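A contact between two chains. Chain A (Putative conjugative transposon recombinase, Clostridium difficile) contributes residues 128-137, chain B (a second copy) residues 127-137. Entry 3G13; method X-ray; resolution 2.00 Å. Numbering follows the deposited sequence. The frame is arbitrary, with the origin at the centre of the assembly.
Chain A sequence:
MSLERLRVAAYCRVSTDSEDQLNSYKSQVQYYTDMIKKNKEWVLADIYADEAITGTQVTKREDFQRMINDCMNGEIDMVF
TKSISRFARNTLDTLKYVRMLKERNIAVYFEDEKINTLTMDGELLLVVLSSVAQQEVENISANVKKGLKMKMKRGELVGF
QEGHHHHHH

Chain A, residues 128-137: VLSSVAQQEV
Chain B 127-137: VVLSSVAQQEV

Two copies of the same α-helical segment pack side by side, their N-to-C directions 44° apart (signed crossing angle -44°) and their axes 10.8 Å apart at closest approach. Both backbones are regular helix (phi near -63°, psi near -43°), held by i-to-i+4 bonds such as Val A132 N to Val A128 O, 2.9 Å. The register is set by Val A128 and Val B128, whose CA atoms lie 7.6 Å apart.

The contact is mainly apolar, with a glutamate pair toward its C-terminal end, and buries 272 Å² over both sides. Val A128, Val A132, Val B128 and Val B132 point their CA-to-CB bonds toward the partner and adopt t rotamers, usual for helical valine. Val A128 CG1 meets Val B128 CG1 at 3.8 Å, and Val A132 CG1 meets Val B132 CG1 at 4.1 Å. The CA-to-CB bonds of Leu A129 and Leu B129 point sideways, but m, t rotamers bring their ends nearer: Leu A129 CD2 lies 3.7 Å from Val B128 CG1, Leu B129 CD2 3.6 Å from Val A132 CG2. These valines and leucines are buried, their methyls needing no polar partners.

One turn beyond Val A132 and Val B132, the more exposed Glu A136 and Glu B136 (both m, t; chi3 -14° and 31°) bring like charges close, Glu A136 OE2 to Glu B136 OE2 3.9 Å. A bridging water's O donates to Glu A136 OE2 (2.7 Å) and Glu B136 OE2 (2.5 Å).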

ATOM      1  N   VAL A 128      -5.561  -0.173   0.037  1.00 15.11           N
ATOM      2  CA  VAL A 128      -4.212   0.398  -0.055  1.00 15.12           C
ATOM      3  C   VAL A 128      -3.310  -0.486  -0.922  1.00 15.25           C
ATOM      4  O   VAL A 128      -2.618   0.009  -1.795  1.00 14.10           O
ATOM      5  CB  VAL A 128      -3.529   0.648   1.341  1.00 15.02           C
ATOM      6  CG1 VAL A 128      -2.066   1.051   1.169  1.00 14.61           C
ATOM      7  CG2 VAL A 128      -4.237   1.756   2.113  1.00 14.74           C
ATOM      8  N   LEU A 129      -3.344  -1.794  -0.681  1.00 14.97           N
ATOM      9  CA  LEU A 129      -2.602  -2.749  -1.522  1.00 15.27           C
ATOM     10  C   LEU A 129      -3.022  -2.716  -2.997  1.00 15.56           C
ATOM     11  O   LEU A 129      -2.170  -2.878  -3.846  1.00 14.14           O
ATOM     12  CB  LEU A 129      -2.710  -4.182  -1.021  1.00 13.62           C
ATOM     13  CG  LEU A 129      -2.166  -4.488   0.377  1.00 15.05           C
ATOM     14  CD1 LEU A 129      -2.286  -5.982   0.691  1.00 16.86           C
ATOM     15  CD2 LEU A 129      -0.750  -3.994   0.502  1.00 12.71           C
ATOM     16  N   SER A 130      -4.320  -2.542  -3.278  1.00 16.21           N
ATOM     17  CA  SER A 130      -4.793  -2.448  -4.655  1.00 18.46           C
ATOM     18  C   SER A 130      -4.205  -1.216  -5.360  1.00 18.23           C
ATOM     19  O   SER A 130      -3.831  -1.306  -6.531  1.00 18.57           O
ATOM     20  CB  SER A 130      -6.316  -2.395  -4.750  1.00 19.12           C
ATOM     21  OG  SER A 130      -6.918  -3.495  -4.091  1.00 24.13           O
ATOM     22  N   SER A 131      -4.122  -0.083  -4.645  1.00 18.36           N
ATOM     23  CA  SER A 131      -3.578   1.162  -5.204  1.00 18.38           C
ATOM     24  C   SER A 131      -2.078   1.044  -5.401  1.00 17.15           C
ATOM     25  O   SER A 131      -1.554   1.460  -6.418  1.00 16.83           O
ATOM     26  CB  SER A 131      -3.905   2.378  -4.326  1.00 17.31           C
ATOM     27  OG  SER A 131      -5.228   2.798  -4.623  1.00 21.25           O
ATOM     28  N   VAL A 132      -1.410   0.458  -4.412  1.00 16.81           N
ATOM     29  CA  VAL A 132       0.016   0.160  -4.498  1.00 16.30           C
ATOM     30  C   VAL A 132       0.328  -0.756  -5.692  1.00 16.84           C
ATOM     31  O   VAL A 132       1.219  -0.453  -6.468  1.00 18.00           O
ATOM     32  CB  VAL A 132       0.541  -0.434  -3.181  1.00 15.92           C
ATOM     33  CG1 VAL A 132       1.945  -0.937  -3.345  1.00 18.24           C
ATOM     34  CG2 VAL A 132       0.513   0.631  -2.055  1.00 16.00           C
ATOM     35  N   ALA A 133      -0.408  -1.857  -5.834  1.00 17.47           N
ATOM     36  CA  ALA A 133      -0.208  -2.814  -6.937  1.00 18.25           C
ATOM     37  C   ALA A 133      -0.457  -2.213  -8.340  1.00 18.72           C
ATOM     38  O   ALA A 133       0.249  -2.551  -9.285  1.00 17.31           O
ATOM     39  CB  ALA A 133      -1.057  -4.055  -6.742  1.00 18.05           C
ATOM     40  N   GLN A 134      -1.458  -1.337  -8.468  1.00 19.32           N
ATOM     41  CA  GLN A 134      -1.728  -0.668  -9.747  1.00 20.09           C
ATOM     42  C   GLN A 134      -0.538   0.198 -10.155  1.00 19.45           C
ATOM     43  O   GLN A 134      -0.111   0.182 -11.302  1.00 19.70           O
ATOM     44  CB  GLN A 134      -3.002   0.185  -9.679  1.00 21.12           C
ATOM     45  CG  GLN A 134      -3.381   0.898 -11.009  1.00 26.50           C
ATOM     46  CD  GLN A 134      -3.648  -0.073 -12.167  1.00 33.14           C
ATOM     47  OE1 GLN A 134      -4.096  -1.204 -11.956  1.00 38.21           O
ATOM     48  NE2 GLN A 134      -3.386   0.373 -13.398  1.00 33.76           N
ATOM     49  N   GLN A 135      -0.013   0.950  -9.204  1.00 18.80           N
ATOM     50  CA  GLN A 135       1.164   1.797  -9.434  1.00 17.84           C
ATOM     51  C   GLN A 135       2.428   0.960  -9.762  1.00 17.77           C
ATOM     52  O   GLN A 135       3.213   1.346 -10.633  1.00 16.42           O
ATOM     53  CB  GLN A 135       1.405   2.663  -8.219  1.00 17.54           C
ATOM     54  CG  GLN A 135       2.581   3.591  -8.313  1.00 17.34           C
ATOM     55  CD  GLN A 135       2.629   4.580  -7.176  1.00 17.71           C
ATOM     56  OE1 GLN A 135       2.878   4.210  -6.020  1.00 17.45           O
ATOM     57  NE2 GLN A 135       2.444   5.868  -7.504  1.00 16.27           N
ATOM     58  N   GLU A 136       2.632  -0.146  -9.046  1.00 15.94           N
ATOM     59  CA  GLU A 136       3.774  -1.014  -9.306  1.00 17.03           C
ATOM     60  C   GLU A 136       3.683  -1.599 -10.725  1.00 17.70           C
ATOM     61  O   GLU A 136       4.675  -1.657 -11.415  1.00 18.23           O
ATOM     62  CB  GLU A 136       3.848  -2.175  -8.316  1.00 16.75           C
ATOM     63  CG  GLU A 136       4.201  -1.810  -6.875  1.00 19.04           C
ATOM     64  CD  GLU A 136       4.082  -3.034  -5.951  1.00 22.70           C
ATOM     65  OE1 GLU A 136       3.493  -4.047  -6.375  1.00 25.80           O
ATOM     66  OE2 GLU A 136       4.554  -2.987  -4.813  1.00 23.56           O
ATOM     67  N   VAL A 137       2.498  -2.013 -11.146  1.00 18.10           N
ATOM     68  CA  VAL A 137       2.303  -2.549 -12.490  1.00 19.64           C
ATOM     69  C   VAL A 137       2.559  -1.487 -13.595  1.00 19.51           C
ATOM     70  O   VAL A 137       3.264  -1.761 -14.595  1.00 18.00           O
ATOM     71  CB  VAL A 137       0.904  -3.193 -12.629  1.00 19.40           C
ATOM     72  CG1 VAL A 137       0.554  -3.436 -14.102  1.00 23.59           C
ATOM     73  CG2 VAL A 137       0.857  -4.504 -11.850  1.00 20.45           C
TER
ATOM     74  N   VAL B 127       1.724   2.124   8.250  1.00 16.16           N
ATOM     75  CA  VAL B 127       2.156   0.724   8.514  1.00 17.31           C
ATOM     76  C   VAL B 127       2.071  -0.218   7.315  1.00 15.61           C
ATOM     77  O   VAL B 127       2.955  -0.995   7.117  1.00 17.50           O
ATOM     78  CB  VAL B 127       1.645   0.024   9.882  1.00 18.68           C
ATOM     79  CG1 VAL B 127       0.840   0.905  10.785  1.00 20.06           C
ATOM     80  CG2 VAL B 127       1.068  -1.408   9.656  1.00 17.62           C
ATOM     81  N   VAL B 128       1.021  -0.148   6.513  1.00 15.37           N
ATOM     82  CA  VAL B 128       0.874  -1.037   5.347  1.00 14.05           C
ATOM     83  C   VAL B 128       1.968  -0.705   4.302  1.00 14.83           C
ATOM     84  O   VAL B 128       2.606  -1.610   3.746  1.00 14.06           O
ATOM     85  CB  VAL B 128      -0.545  -0.931   4.731  1.00 13.57           C
ATOM     86  CG1 VAL B 128      -0.605  -1.630   3.400  1.00 12.44           C
ATOM     87  CG2 VAL B 128      -1.592  -1.512   5.718  1.00 13.73           C
ATOM     88  N   LEU B 129       2.184   0.586   4.046  1.00 15.00           N
ATOM     89  CA  LEU B 129       3.245   0.969   3.116  1.00 15.90           C
ATOM     90  C   LEU B 129       4.639   0.543   3.613  1.00 16.17           C
ATOM     91  O   LEU B 129       5.445   0.065   2.810  1.00 16.52           O
ATOM     92  CB  LEU B 129       3.226   2.468   2.821  1.00 14.61           C
ATOM     93  CG  LEU B 129       2.039   3.109   2.086  1.00 15.21           C
ATOM     94  CD1 LEU B 129       2.345   4.581   1.902  1.00 14.97           C
ATOM     95  CD2 LEU B 129       1.693   2.508   0.755  1.00 16.30           C
ATOM     96  N   SER B 130       4.908   0.733   4.910  1.00 16.74           N
ATOM     97  CA  SER B 130       6.155   0.257   5.538  1.00 17.65           C
ATOM     98  C   SER B 130       6.344  -1.253   5.336  1.00 17.12           C
ATOM     99  O   SER B 130       7.437  -1.704   5.022  1.00 16.77           O
ATOM    100  CB  SER B 130       6.219   0.592   7.039  1.00 18.41           C
ATOM    101  OG  SER B 130       6.230   1.978   7.245  1.00 21.65           O
ATOM    102  N   SER B 131       5.268  -2.019   5.484  1.00 17.37           N
ATOM    103  CA  SER B 131       5.266  -3.474   5.218  1.00 18.24           C
ATOM    104  C   SER B 131       5.541  -3.830   3.736  1.00 18.55           C
ATOM    105  O   SER B 131       6.311  -4.742   3.427  1.00 17.20           O
ATOM    106  CB  SER B 131       3.951  -4.088   5.665  1.00 17.69           C
ATOM    107  OG  SER B 131       3.819  -3.897   7.054  1.00 20.67           O
ATOM    108  N   VAL B 132       4.917  -3.095   2.828  1.00 18.81           N
ATOM    109  CA  VAL B 132       5.204  -3.272   1.412  1.00 19.88           C
ATOM    110  C   VAL B 132       6.689  -3.013   1.133  1.00 20.34           C
ATOM    111  O   VAL B 132       7.326  -3.816   0.447  1.00 20.08           O
ATOM    112  CB  VAL B 132       4.326  -2.376   0.485  1.00 20.04           C
ATOM    113  CG1 VAL B 132       4.921  -2.323  -0.930  1.00 20.19           C
ATOM    114  CG2 VAL B 132       2.906  -2.895   0.441  1.00 18.98           C
ATOM    115  N   ALA B 133       7.239  -1.926   1.676  1.00 21.14           N
ATOM    116  CA  ALA B 133       8.653  -1.651   1.479  1.00 22.21           C
ATOM    117  C   ALA B 133       9.522  -2.780   2.078  1.00 22.97           C
ATOM    118  O   ALA B 133      10.445  -3.249   1.407  1.00 22.75           O
ATOM    119  CB  ALA B 133       9.047  -0.299   2.043  1.00 21.99           C
ATOM    120  N   GLN B 134       9.208  -3.211   3.308  1.00 23.40           N
ATOM    121  CA  GLN B 134       9.948  -4.286   4.008  1.00 24.12           C
ATOM    122  C   GLN B 134       9.871  -5.599   3.205  1.00 23.59           C
ATOM    123  O   GLN B 134      10.866  -6.295   3.060  1.00 24.58           O
ATOM    124  CB  GLN B 134       9.424  -4.477   5.465  1.00 24.12           C
ATOM    125  CG  GLN B 134      10.026  -5.671   6.252  1.00 28.06           C
ATOM    126  CD  GLN B 134       9.253  -6.109   7.545  1.00 33.76           C
ATOM    127  OE1 GLN B 134       8.064  -5.789   7.758  1.00 34.23           O
ATOM    128  NE2 GLN B 134       9.952  -6.868   8.403  1.00 35.52           N
ATOM    129  N   GLN B 135       8.677  -5.928   2.712  1.00 22.94           N
ATOM    130  CA  GLN B 135       8.430  -7.056   1.815  1.00 22.53           C
ATOM    131  C   GLN B 135       9.325  -7.083   0.573  1.00 24.08           C
ATOM    132  O   GLN B 135       9.775  -8.179   0.151  1.00 22.41           O
ATOM    133  CB  GLN B 135       6.953  -7.090   1.404  1.00 22.05           C
ATOM    134  CG  GLN B 135       6.527  -8.243   0.535  1.00 19.00           C
ATOM    135  CD  GLN B 135       5.037  -8.188   0.243  1.00 20.60           C
ATOM    136  OE1 GLN B 135       4.588  -7.374  -0.552  1.00 21.84           O
ATOM    137  NE2 GLN B 135       4.263  -9.027   0.908  1.00 17.75           N
ATOM    138  N   GLU B 136       9.600  -5.902   0.003  1.00 24.74           N
ATOM    139  CA  GLU B 136      10.521  -5.837  -1.141  1.00 27.66           C
ATOM    140  C   GLU B 136      11.936  -6.197  -0.694  1.00 27.57           C
ATOM    141  O   GLU B 136      12.600  -7.047  -1.304  1.00 27.45           O
ATOM    142  CB  GLU B 136      10.489  -4.470  -1.860  1.00 27.87           C
ATOM    143  CG  GLU B 136       9.117  -4.122  -2.442  1.00 32.86           C
ATOM    144  CD  GLU B 136       9.052  -2.729  -3.112  1.00 39.52           C
ATOM    145  OE1 GLU B 136      10.092  -2.286  -3.659  1.00 41.32           O
ATOM    146  OE2 GLU B 136       7.965  -2.088  -3.086  1.00 39.10           O
ATOM    147  N   VAL B 137      12.362  -5.593   0.408  1.00 28.37           N
ATOM    148  CA  VAL B 137      13.695  -5.807   0.935  1.00 29.94           C
ATOM    149  C   VAL B 137      13.954  -7.292   1.231  1.00 30.65           C
ATOM    150  O   VAL B 137      15.039  -7.824   0.901  1.00 30.84           O
ATOM    151  CB  VAL B 137      13.950  -4.868   2.161  1.00 29.99           C
ATOM    152  CG1 VAL B 137      15.186  -5.263   2.925  1.00 32.16           C
ATOM    153  CG2 VAL B 137      14.052  -3.422   1.698  1.00 30.80           C
TER
HETATM  154  O   HOH W   1       5.911  -0.883  -3.886  1.00 22.96           O